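Local structure of alcohol dehydrogenase IV (Corynebacterium glutamicum, 3IV7) at residues A[67-70]-A[71-75]; A[143-146]-A[147-150]; A[162-165]-A[166-170]; A[170-173]-A[174-177]; A[320-323]-A[324-328]. The protein probably reduces maleylacetate with a nicotinamide cofactor, as a member of the iron-containing alcohol dehydrogenase family. One frame throughout, in Å; residues are numbered along the deposited sequence.

Overall arrangement
All five contacts are local, each within one unbroken run of chain. Contact 1, a beta turn leading into helix 74-86, lies at the surface, with a selenomethionine on an imidazole. Contact 2 is a partly buried 3-10 turn between strands 138-143 and 151-154, pinned by an aspartate-lysine pair. Contacts 3 and 4 share Ser170 and follow one another up helix 164-181: the first is its partly buried start, where a hydroxyl meets a carbonyl; the second is its wholly buried middle, its centre about 6 Å from that of the chain, pairing amide and imidazole. Contact 5, on helix 318-326, is partly buried and again sets a hydroxyl against a carbonyl.

Contact 1. Residues A[67-70]-A[71-75]; sequences EVVM and HVPIE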
loop_
_atom_site.group_PDB
_atom_site.type_symbol
_atom_site.label_atom_id
_atom_site.label_comp_id
_atom_site.label_asym_id
_atom_site.label_seq_id
_atom_site.Cartn_x
_atom_site.Cartn_y
_atom_site.Cartn_z
ATOM N N GLU A 67 22.180 -22.770 10.004
ATOM C CA GLU A 67 23.144 -21.821 10.578
ATOM C C GLU A 67 22.628 -20.396 10.528
ATOM O O GLU A 67 22.968 -19.640 9.653
ATOM C CB GLU A 67 24.543 -21.917 9.942
ATOM C CG GLU A 67 25.527 -21.032 10.699
ATOM C CD GLU A 67 26.930 -21.004 10.135
ATOM O OE1 GLU A 67 27.146 -21.355 8.960
ATOM O OE2 GLU A 67 27.823 -20.555 10.878
ATOM N N VAL A 68 21.808 -20.046 11.503
ATOM C CA VAL A 68 21.233 -18.736 11.608
ATOM C C VAL A 68 21.906 -18.097 12.799
ATOM O O VAL A 68 21.945 -18.682 13.865
ATOM C CB VAL A 68 19.711 -18.823 11.818
ATOM C CG1 VAL A 68 19.099 -17.446 12.150
ATOM C CG2 VAL A 68 19.054 -19.467 10.601
ATOM N N VAL A 69 22.484 -16.910 12.595
ATOM C CA VAL A 69 23.280 -16.238 13.638
ATOM C C VAL A 69 22.888 -14.777 13.684
ATOM O O VAL A 69 22.794 -14.127 12.660
ATOM C CB VAL A 69 24.793 -16.404 13.353
ATOM C CG1 VAL A 69 25.666 -15.758 14.474
ATOM C CG2 VAL A 69 25.123 -17.850 13.230
HETATM N N MSE A 70 22.581 -14.276 14.867
HETATM C CA MSE A 70 22.212 -12.868 15.101
HETATM C C MSE A 70 23.209 -11.896 14.444
HETATM O O MSE A 70 24.452 -12.163 14.467
HETATM C CB MSE A 70 22.218 -12.620 16.629
HETATM C CG MSE A 70 21.642 -11.292 17.060
HETATM SE SE MSE A 70 21.631 -11.082 19.011
HETATM C CE MSE A 70 23.528 -11.410 19.392
ATOM N N HIS A 71 22.711 -10.807 13.901
ATOM C CA HIS A 71 23.520 -9.727 13.257
ATOM C C HIS A 71 24.150 -10.145 11.900
ATOM O O HIS A 71 24.916 -9.380 11.307
ATOM C CB HIS A 71 24.603 -9.190 14.210
ATOM C CG HIS A 71 24.094 -8.823 15.569
ATOM N ND1 HIS A 71 23.101 -7.890 15.764
ATOM C CD2 HIS A 71 24.504 -9.203 16.809
ATOM C CE1 HIS A 71 22.879 -7.751 17.062
ATOM N NE2 HIS A 71 23.719 -8.537 17.719
ATOM N N VAL A 72 23.814 -11.346 11.432
ATOM C CA VAL A 72 24.311 -11.909 10.159
ATOM C C VAL A 72 25.787 -11.609 9.888
ATOM O O VAL A 72 26.116 -10.695 9.128
ATOM C CB VAL A 72 23.427 -11.473 8.941
ATOM C CG1 VAL A 72 23.694 -12.383 7.699
ATOM C CG2 VAL A 72 21.946 -11.535 9.303
ATOM N N PRO A 73 26.685 -12.375 10.538
ATOM C CA PRO A 73 28.095 -12.247 10.267
ATOM C C PRO A 73 28.355 -12.564 8.830
ATOM O O PRO A 73 27.736 -13.465 8.285
ATOM C CB PRO A 73 28.739 -13.321 11.170
ATOM C CG PRO A 73 27.753 -13.506 12.286
ATOM C CD PRO A 73 26.409 -13.304 11.655
ATOM N N ILE A 74 29.314 -11.862 8.239
ATOM C CA ILE A 74 29.617 -12.009 6.850
ATOM C C ILE A 74 30.076 -13.417 6.541
ATOM O O ILE A 74 29.741 -13.948 5.493
ATOM C CB ILE A 74 30.693 -10.977 6.373
ATOM C CG1 ILE A 74 30.877 -11.062 4.836
ATOM C CG2 ILE A 74 32.054 -11.221 7.096
ATOM C CD1 ILE A 74 29.552 -10.878 4.012
ATOM N N GLU A 75 30.782 -14.053 7.485
ATOM C CA GLU A 75 31.248 -15.429 7.291
ATOM C C GLU A 75 30.058 -16.420 7.233
ATOM O O GLU A 75 30.098 -17.424 6.532
ATOM C CB GLU A 75 32.215 -15.851 8.402
ATOM C CG GLU A 75 33.502 -14.929 8.565
ATOM C CD GLU A 75 33.239 -13.682 9.443
ATOM O OE1 GLU A 75 32.097 -13.499 9.904
ATOM O OE2 GLU A 75 34.176 -12.897 9.677
#
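Met70, a selenomethionine here, lies alongside His71, both side chains pointing the same way, and CG of Met70 sits squarely over one face of the imidazole. This CH-pi contact puts Met70 CG 3.5 Å from the centroid of the His71 ring, only 12° off the ring normal. The heavier SE of Met70 stands more obliquely, 4.1 Å from the same centroid. A bend at chi3 (55°) of Met70 then turns CE back toward the NE2 and CD2 side of the ring, beyond its rim. These contacts belong to one of two conformers of Met70. Val69 and Pro73 meet differently: their side chains cross at about a right angle, with Val69 CG1 3.8 Å from Pro73 CG. Beneath both pairs runs a type II beta turn from Val69 to Val72, closed by the bond from Val72 N to Val69 O (3.2 Å). Pro73 occupies the N-cap position of the helix that follows. The imidazole is tethered at its far end too, since His71 NE2 is hydrogen-bonded to Asn253 OD1. The turn links strand 63-65 to helix 74-86. Val72 packs on Leu103 and Ala106 of helix 98-111, while backbone bonds from Val72 and Ile74 to Thr134 join the turn to strand 130-135.

Contact 2. Residues A[143-146]-A[147-150]; sequences VDLK and VLPE
Val147 N bonds to Asp144 O at 3.0 Å, and Leu148 N to Leu145 O at 3.1 Å, the i to i+3 pattern of a 3-10 turn. The Asp144 carboxylate is held by Lys146 in two ways. Its OD1 takes the backbone N of Lys146 (3.0 Å) from above the carboxylate plane, an Asx turn. Its OD2 offers the syn lone pair to Lys146 NZ at 2.7 Å, a salt bridge reached because the lysine chain bends at both chi3 (-49°) and chi4 (-54°) and curls round toward the Asp144 carboxylate. In Val147, chi1 of -46° puts CG1 beside the backbone N and leaves CG2 between N and the carbonyl carbon, 3.1 Å from Asp144 O, a close approach. Leu145 and Leu148 cross obliquely, CD1 of Leu145 lying 4.1 Å from CD2 of Leu148. One water donates to both Leu145 O and Leu148 O, bridging them. The turn connects strand 138-143 to strand 151-154: Val147 rests on Lys105 and Met109 of helix 98-111, Leu148 packs against Leu13 and Gln15 of strand 7-20, and Asp144 touches Trp131 of strand 130-135.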
loop_
_atom_site.group_PDB
_atom_site.type_symbol
_atom_site.label_atom_id
_atom_site.label_comp_id
_atom_site.label_asym_id
_atom_site.label_seq_id
_atom_site.Cartn_x
_atom_site.Cartn_y
_atom_site.Cartn_z
ATOM N N VAL A 143 20.219 -0.848 1.847
ATOM C CA VAL A 143 19.011 -1.108 1.131
ATOM C C VAL A 143 19.321 -1.746 -0.202
ATOM O O VAL A 143 20.242 -1.339 -0.884
ATOM C CB VAL A 143 18.245 0.192 0.900
ATOM C CG1 VAL A 143 17.147 -0.010 -0.123
ATOM C CG2 VAL A 143 17.686 0.702 2.240
ATOM N N ASP A 144 18.514 -2.728 -0.582
ATOM C CA ASP A 144 18.651 -3.395 -1.890
ATOM C C ASP A 144 17.329 -4.082 -2.159
ATOM O O ASP A 144 16.868 -4.881 -1.336
ATOM C CB ASP A 144 19.815 -4.387 -1.827
ATOM C CG ASP A 144 19.983 -5.224 -3.105
ATOM O OD1 ASP A 144 19.203 -5.065 -4.053
ATOM O OD2 ASP A 144 20.915 -6.070 -3.122
ATOM N N LEU A 145 16.684 -3.746 -3.286
ATOM C CA LEU A 145 15.355 -4.342 -3.653
ATOM C C LEU A 145 15.384 -5.871 -3.719
ATOM O O LEU A 145 14.388 -6.522 -3.435
ATOM C CB LEU A 145 14.838 -3.796 -4.995
ATOM C CG LEU A 145 13.452 -4.359 -5.468
ATOM C CD1 LEU A 145 12.290 -4.022 -4.444
ATOM C CD2 LEU A 145 13.087 -3.864 -6.913
ATOM N N LYS A 146 16.529 -6.444 -4.091
ATOM C CA LYS A 146 16.647 -7.912 -4.185
ATOM C C LYS A 146 16.465 -8.597 -2.861
ATOM O O LYS A 146 16.198 -9.773 -2.850
ATOM C CB LYS A 146 18.001 -8.348 -4.779
ATOM C CG LYS A 146 18.305 -7.753 -6.121
ATOM C CD LYS A 146 19.422 -8.520 -6.859
ATOM C CE LYS A 146 20.619 -8.753 -6.015
ATOM N NZ LYS A 146 21.144 -7.498 -5.439
ATOM N N VAL A 147 16.606 -7.875 -1.721
ATOM C CA VAL A 147 16.433 -8.532 -0.448
ATOM C C VAL A 147 14.997 -8.545 0.058
ATOM O O VAL A 147 14.702 -9.241 1.002
ATOM C CB VAL A 147 17.394 -8.026 0.631
ATOM C CG1 VAL A 147 18.781 -7.940 0.057
ATOM C CG2 VAL A 147 16.941 -6.681 1.225
ATOM N N LEU A 148 14.107 -7.805 -0.582
ATOM C CA LEU A 148 12.703 -7.813 -0.193
ATOM C C LEU A 148 12.098 -9.178 -0.563
ATOM O O LEU A 148 12.137 -9.562 -1.709
ATOM C CB LEU A 148 11.924 -6.709 -0.935
ATOM C CG LEU A 148 10.417 -6.646 -0.657
ATOM C CD1 LEU A 148 10.163 -6.210 0.801
ATOM C CD2 LEU A 148 9.718 -5.682 -1.686
ATOM N N PRO A 149 11.534 -9.907 0.420
ATOM C CA PRO A 149 10.947 -11.180 -0.000
ATOM C C PRO A 149 9.805 -10.950 -0.986
ATOM O O PRO A 149 9.014 -10.011 -0.823
ATOM C CB PRO A 149 10.432 -11.776 1.308
ATOM C CG PRO A 149 11.353 -11.214 2.364
ATOM C CD PRO A 149 11.785 -9.856 1.874
ATOM N N GLU A 150 9.747 -11.755 -2.011
ATOM C CA GLU A 150 8.700 -11.627 -3.005
ATOM C C GLU A 150 7.351 -12.048 -2.465
ATOM O O GLU A 150 6.326 -11.548 -2.898
ATOM C CB GLU A 150 9.023 -12.447 -4.219
ATOM C CG GLU A 150 10.107 -11.890 -5.023
ATOM C CD GLU A 150 10.319 -12.633 -6.319
ATOM O OE1 GLU A 150 9.548 -13.573 -6.621
ATOM O OE2 GLU A 150 11.277 -12.287 -7.016
HETATM O O HOH W 1 12.382 -8.606 -4.093
#

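Contact 3. Residues A[162-165]-A[166-170]; sequences LPVE and MSVAS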
loop_
_atom_site.group_PDB
_atom_site.type_symbol
_atom_site.label_atom_id
_atom_site.label_comp_id
_atom_site.label_asym_id
_atom_site.label_seq_id
_atom_site.Cartn_x
_atom_site.Cartn_y
_atom_site.Cartn_z
ATOM N N LEU A 162 5.151 -18.443 20.639
ATOM C CA LEU A 162 6.027 -17.295 20.926
ATOM C C LEU A 162 5.749 -16.803 22.353
ATOM O O LEU A 162 4.605 -16.462 22.673
ATOM C CB LEU A 162 5.772 -16.173 19.954
ATOM C CG LEU A 162 6.831 -15.084 19.914
ATOM C CD1 LEU A 162 8.191 -15.695 19.543
ATOM C CD2 LEU A 162 6.395 -14.069 18.901
ATOM N N PRO A 163 6.778 -16.795 23.228
ATOM C CA PRO A 163 6.495 -16.404 24.600
ATOM C C PRO A 163 5.897 -15.004 24.700
ATOM O O PRO A 163 6.181 -14.157 23.872
ATOM C CB PRO A 163 7.879 -16.475 25.273
ATOM C CG PRO A 163 8.602 -17.509 24.509
ATOM C CD PRO A 163 8.161 -17.285 23.073
ATOM N N VAL A 164 5.104 -14.769 25.718
ATOM C CA VAL A 164 4.418 -13.476 25.879
ATOM C C VAL A 164 5.404 -12.296 25.949
ATOM O O VAL A 164 5.239 -11.300 25.256
ATOM C CB VAL A 164 3.521 -13.454 27.120
ATOM C CG1 VAL A 164 2.915 -12.084 27.296
ATOM C CG2 VAL A 164 2.415 -14.536 27.014
ATOM N N GLU A 165 6.446 -12.426 26.744
ATOM C CA GLU A 165 7.433 -11.333 26.858
ATOM C C GLU A 165 8.060 -10.975 25.517
ATOM O O GLU A 165 8.068 -9.807 25.125
ATOM C CB GLU A 165 8.504 -11.676 27.910
ATOM C CG GLU A 165 7.931 -11.681 29.290
ATOM C CD GLU A 165 8.983 -11.869 30.395
ATOM O OE1 GLU A 165 10.154 -12.190 30.079
ATOM O OE2 GLU A 165 8.624 -11.672 31.578
HETATM N N MSE A 166 8.543 -11.974 24.785
HETATM C CA MSE A 166 9.076 -11.728 23.436
HETATM C C MSE A 166 7.999 -11.181 22.481
HETATM O O MSE A 166 8.275 -10.287 21.676
HETATM C CB MSE A 166 9.693 -13.008 22.860
HETATM C CG MSE A 166 10.215 -12.877 21.442
HETATM SE SE MSE A 166 11.581 -11.433 21.214
HETATM C CE MSE A 166 11.848 -11.594 19.222
ATOM N N SER A 167 6.769 -11.707 22.597
ATOM C CA SER A 167 5.667 -11.292 21.748
ATOM C C SER A 167 5.396 -9.800 21.958
ATOM O O SER A 167 5.189 -9.042 20.993
ATOM C CB SER A 167 4.387 -12.094 22.072
ATOM O OG SER A 167 4.528 -13.489 21.850
ATOM N N VAL A 168 5.352 -9.390 23.224
ATOM C CA VAL A 168 5.124 -7.981 23.571
ATOM C C VAL A 168 6.303 -7.089 23.099
ATOM O O VAL A 168 6.096 -6.083 22.439
ATOM C CB VAL A 168 4.876 -7.822 25.100
ATOM C CG1 VAL A 168 4.870 -6.367 25.508
ATOM C CG2 VAL A 168 3.568 -8.470 25.481
ATOM N N ALA A 169 7.526 -7.476 23.427
ATOM C CA ALA A 169 8.675 -6.677 23.038
ATOM C C ALA A 169 8.768 -6.576 21.538
ATOM O O ALA A 169 8.977 -5.481 21.003
ATOM C CB ALA A 169 9.960 -7.231 23.623
ATOM N N SER A 170 8.588 -7.705 20.844
ATOM C CA SER A 170 8.648 -7.707 19.378
ATOM C C SER A 170 7.493 -6.923 18.800
ATOM O O SER A 170 7.658 -6.214 17.803
ATOM C CB SER A 170 8.662 -9.141 18.790
ATOM O OG SER A 170 8.741 -9.099 17.360
#
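Ser167 reaches back to Pro163 with both its hydroxyl and its backbone N, and this is the tight part of the contact. Pro163 O accepts from Ser167 OG at 2.7 Å and from Ser167 N at 2.8 Å. The amide comes nearly along the C=O axis, whereas the hydroxyl approaches from above the carbonyl plane. The hydroxyl bond depends on chi1 of Ser167 (-62°), which holds OG beside its own backbone N and over the preceding turn. Leu162 closes in on the same hydroxyl, its CG 3.4 Å from Ser167 OG, and Arg219 bonds to both Ser167 OG and Leu162 O. The apolar pairs touch at ordinary van der Waals distance: Leu162 CD1 is 4.0 Å from CG of Met166 (selenomethionine), and Val164 CG1 stands 4.1 Å from Val168 CG2. On the looser solvent side, the exposed Glu165 extends its carboxylate away from the helix, while its carbonyl O still takes Ala169 N at 2.9 Å. Val164 and Val168 lean on Val210 of helix 189-211, and Ala169 meets Ala257 of helix 256-271. Proline at the N-cap followed by regular i to i+4 bonds is the start of an alpha-helix, here helix 164-181, its first turn fastened by a serine hydroxyl.

Contact 4. Residues A[170-173]-A[174-177]; sequences SGLN and GLAH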
loop_
_atom_site.group_PDB
_atom_site.type_symbol
_atom_site.label_atom_id
_atom_site.label_comp_id
_atom_site.label_asym_id
_atom_site.label_seq_id
_atom_site.Cartn_x
_atom_site.Cartn_y
_atom_site.Cartn_z
ATOM N N SER A 170 8.588 -7.705 20.844
ATOM C CA SER A 170 8.648 -7.707 19.378
ATOM C C SER A 170 7.493 -6.923 18.800
ATOM O O SER A 170 7.658 -6.214 17.803
ATOM C CB SER A 170 8.662 -9.141 18.790
ATOM O OG SER A 170 8.741 -9.099 17.360
ATOM N N GLY A 171 6.316 -7.041 19.392
ATOM C CA GLY A 171 5.154 -6.228 18.913
ATOM C C GLY A 171 5.410 -4.730 19.028
ATOM O O GLY A 171 5.013 -3.940 18.165
ATOM N N LEU A 172 6.092 -4.330 20.091
ATOM C CA LEU A 172 6.407 -2.918 20.293
ATOM C C LEU A 172 7.513 -2.479 19.346
ATOM O O LEU A 172 7.595 -1.305 18.996
ATOM C CB LEU A 172 6.775 -2.663 21.754
ATOM C CG LEU A 172 5.582 -2.815 22.723
ATOM C CD1 LEU A 172 6.056 -2.802 24.167
ATOM C CD2 LEU A 172 4.535 -1.726 22.508
ATOM N N ASN A 173 8.371 -3.422 18.934
ATOM C CA ASN A 173 9.339 -3.177 17.839
ATOM C C ASN A 173 8.541 -2.796 16.575
ATOM O O ASN A 173 8.813 -1.766 15.918
ATOM C CB ASN A 173 10.133 -4.440 17.617
ATOM C CG ASN A 173 11.226 -4.319 16.544
ATOM O OD1 ASN A 173 11.459 -3.264 15.916
ATOM N ND2 ASN A 173 11.858 -5.423 16.300
ATOM N N GLY A 174 7.499 -3.575 16.302
ATOM C CA GLY A 174 6.609 -3.321 15.171
ATOM C C GLY A 174 5.917 -1.982 15.339
ATOM O O GLY A 174 5.833 -1.209 14.402
ATOM N N LEU A 175 5.518 -1.670 16.577
ATOM C CA LEU A 175 4.894 -0.401 16.869
ATOM C C LEU A 175 5.848 0.788 16.609
ATOM O O LEU A 175 5.411 1.837 16.133
ATOM C CB LEU A 175 4.364 -0.370 18.298
ATOM C CG LEU A 175 3.303 0.673 18.557
ATOM C CD1 LEU A 175 2.139 0.444 17.620
ATOM C CD2 LEU A 175 2.822 0.654 20.090
ATOM N N ALA A 176 7.140 0.598 16.903
ATOM C CA ALA A 176 8.127 1.609 16.690
ATOM C C ALA A 176 8.284 1.891 15.208
ATOM O O ALA A 176 8.444 3.044 14.819
ATOM C CB ALA A 176 9.448 1.192 17.280
ATOM N N HIS A 177 8.235 0.838 14.386
ATOM C CA HIS A 177 8.287 1.004 12.931
ATOM C C HIS A 177 7.169 1.972 12.521
ATOM O O HIS A 177 7.395 2.887 11.741
ATOM C CB HIS A 177 8.132 -0.338 12.187
ATOM C CG HIS A 177 9.297 -1.272 12.338
ATOM N ND1 HIS A 177 10.592 -0.828 12.534
ATOM C CD2 HIS A 177 9.383 -2.615 12.170
ATOM C CE1 HIS A 177 11.409 -1.871 12.572
ATOM N NE2 HIS A 177 10.702 -2.966 12.347
#
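Asn173 and His177 are brought together by different choices at chi1: the amide of Asn173 swings to the far side of its backbone N (-178°), while the ring of His177 stays beside its own (-69°). The two groups, one helical turn apart, meet at a slant with their planes 56° apart. Asn173 OD1 and O both lie over the same face of the imidazole, OD1 3.6 Å from His177 CE1 and O 3.7 Å above the ring plane, offset toward the rim. That same carbonyl accepts His177 N at 3.1 Å, and Asn173 ND2 makes a weak hydrogen bond to His256 NE2. Around the helix, Leu172 and Leu175 lie side by side and point the same way, their CD2 atoms meeting at 3.8 Å. Regular i to i+4 bonds carry the backbone: Gly174 N to Ser170 O at 3.0 Å, Leu175 N to Gly171 O at 2.8 Å, and Ala176 N to Leu172 O at 2.9 Å. Both ring nitrogens of His177 have partners, ND1 with His242 NE2 and NE2 with Ala123 O, so the rotation of the ring is fixed, and Phe233 stacks on it. In iron-dependent relatives the probably corresponding places on this helix supply metal ligands; here His177 bonds to protein atoms. All eight residues are buried in the middle of helix 164-181. Leu172 and Leu175 face Leu298 of helix 291-301; Leu175 also meets Ile199 and Leu202 of helix 189-211, and Ala176 packs on Leu264 of helix 256-271.

Contact 5. Residues A[320-323]-A[324-328]; sequences EAVD and VTLEK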
loop_
_atom_site.group_PDB
_atom_site.type_symbol
_atom_site.label_atom_id
_atom_site.label_comp_id
_atom_site.label_asym_id
_atom_site.label_seq_id
_atom_site.Cartn_x
_atom_site.Cartn_y
_atom_site.Cartn_z
ATOM N N GLU A 320 29.029 7.897 24.315
ATOM C CA GLU A 320 29.406 7.214 23.096
ATOM C C GLU A 320 28.174 6.970 22.197
ATOM O O GLU A 320 28.229 7.196 20.967
ATOM C CB GLU A 320 30.077 5.891 23.424
ATOM C CG GLU A 320 30.523 5.075 22.188
ATOM C CD GLU A 320 31.167 3.739 22.570
ATOM O OE1 GLU A 320 31.287 3.459 23.793
ATOM O OE2 GLU A 320 31.541 2.968 21.651
ATOM N N ALA A 321 27.079 6.484 22.792
ATOM C CA ALA A 321 25.892 6.243 22.034
ATOM C C ALA A 321 25.527 7.511 21.296
ATOM O O ALA A 321 25.143 7.469 20.132
ATOM C CB ALA A 321 24.722 5.794 22.953
ATOM N N VAL A 322 25.574 8.618 22.018
ATOM C CA VAL A 322 25.258 9.925 21.468
ATOM C C VAL A 322 26.232 10.322 20.371
ATOM O O VAL A 322 25.816 10.766 19.295
ATOM C CB VAL A 322 25.257 10.969 22.544
ATOM C CG1 VAL A 322 25.261 12.327 21.946
ATOM C CG2 VAL A 322 24.034 10.741 23.474
ATOM N N ASP A 323 27.523 10.132 20.623
ATOM C CA ASP A 323 28.551 10.353 19.584
ATOM C C ASP A 323 28.232 9.700 18.264
ATOM O O ASP A 323 28.319 10.337 17.235
ATOM C CB ASP A 323 29.888 9.815 20.022
ATOM C CG ASP A 323 30.779 10.842 20.406
ATOM O OD1 ASP A 323 31.167 11.641 19.515
ATOM O OD2 ASP A 323 31.106 10.896 21.593
ATOM N N VAL A 324 27.928 8.405 18.323
ATOM C CA VAL A 324 27.669 7.590 17.160
ATOM C C VAL A 324 26.355 7.894 16.445
ATOM O O VAL A 324 26.230 7.680 15.233
ATOM C CB VAL A 324 27.630 6.116 17.571
ATOM C CG1 VAL A 324 27.097 5.256 16.428
ATOM C CG2 VAL A 324 29.022 5.667 18.013
ATOM N N THR A 325 25.379 8.371 17.191
ATOM C CA THR A 325 24.037 8.549 16.678
ATOM C C THR A 325 23.701 9.958 16.210
ATOM O O THR A 325 22.898 10.134 15.289
ATOM C CB THR A 325 23.018 8.183 17.748
ATOM O OG1 THR A 325 23.210 6.826 18.121
ATOM C CG2 THR A 325 21.580 8.383 17.217
ATOM N N LEU A 326 24.276 10.950 16.856
ATOM C CA LEU A 326 23.894 12.322 16.612
ATOM C C LEU A 326 23.968 12.642 15.112
ATOM O O LEU A 326 22.984 13.103 14.530
ATOM C CB LEU A 326 24.750 13.283 17.441
ATOM C CG LEU A 326 24.167 14.656 17.806
ATOM C CD1 LEU A 326 22.783 14.543 18.422
ATOM C CD2 LEU A 326 25.122 15.365 18.770
ATOM N N GLU A 327 25.072 12.261 14.475
ATOM C CA GLU A 327 25.283 12.559 13.052
ATOM C C GLU A 327 24.421 11.689 12.105
ATOM O O GLU A 327 24.357 11.956 10.923
ATOM C CB GLU A 327 26.754 12.404 12.686
ATOM C CG GLU A 327 27.253 10.957 12.726
ATOM C CD GLU A 327 28.762 10.844 12.521
ATOM O OE1 GLU A 327 29.460 11.891 12.555
ATOM O OE2 GLU A 327 29.245 9.701 12.322
ATOM N N LYS A 328 23.805 10.638 12.633
ATOM C CA LYS A 328 22.950 9.760 11.841
ATOM C C LYS A 328 21.477 10.221 11.858
ATOM O O LYS A 328 20.671 9.760 11.050
ATOM C CB LYS A 328 23.052 8.304 12.355
ATOM C CG LYS A 328 24.418 7.621 12.095
#
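Thr325 and Ala321 make the polar side-chain contact of this helical turn, Thr325 OG1 lying 2.9 Å from Ala321 O. The chi1 of Thr325 (-60°) sets the hydroxyl beside its own backbone N and turns it back toward the preceding turn. Thr325 OG1 is also hydrogen-bonded with Thr247 OG1 of helix 240-250. Among the backbone bonds, two are regular i to i+4 links: Val324 N to Glu320 O at 2.9 Å, nearly straight at the hydrogen (166°), and Leu326 N to Val322 O, also 2.9 Å. Between them Thr325 N divides itself between two carbonyls, with a weak bond to Ala321 O at 3.1 Å and another weak one to Val322 O at 3.2 Å. Farther on, Lys328 N bonds to Thr325 O, an i to i+3 link. The apolar pair Val322 CG1 and Leu326 CD2 is 4.4 Å apart, a light contact, and Val324 CG2 rests 3.4 Å from Glu320 O. Of the charged groups, exposed Asp323 forms a salt bridge through OD1 to Arg339 NH2 at the start of helix 339-351. On the buried side Ala321 packs on Leu346, Val322 on Ser343 and Leu326 on Leu342, all of that same helix. The arrangement is that of an amphipathic alpha-helix whose threonine hydroxyl turns back to a carbonyl one turn earlier.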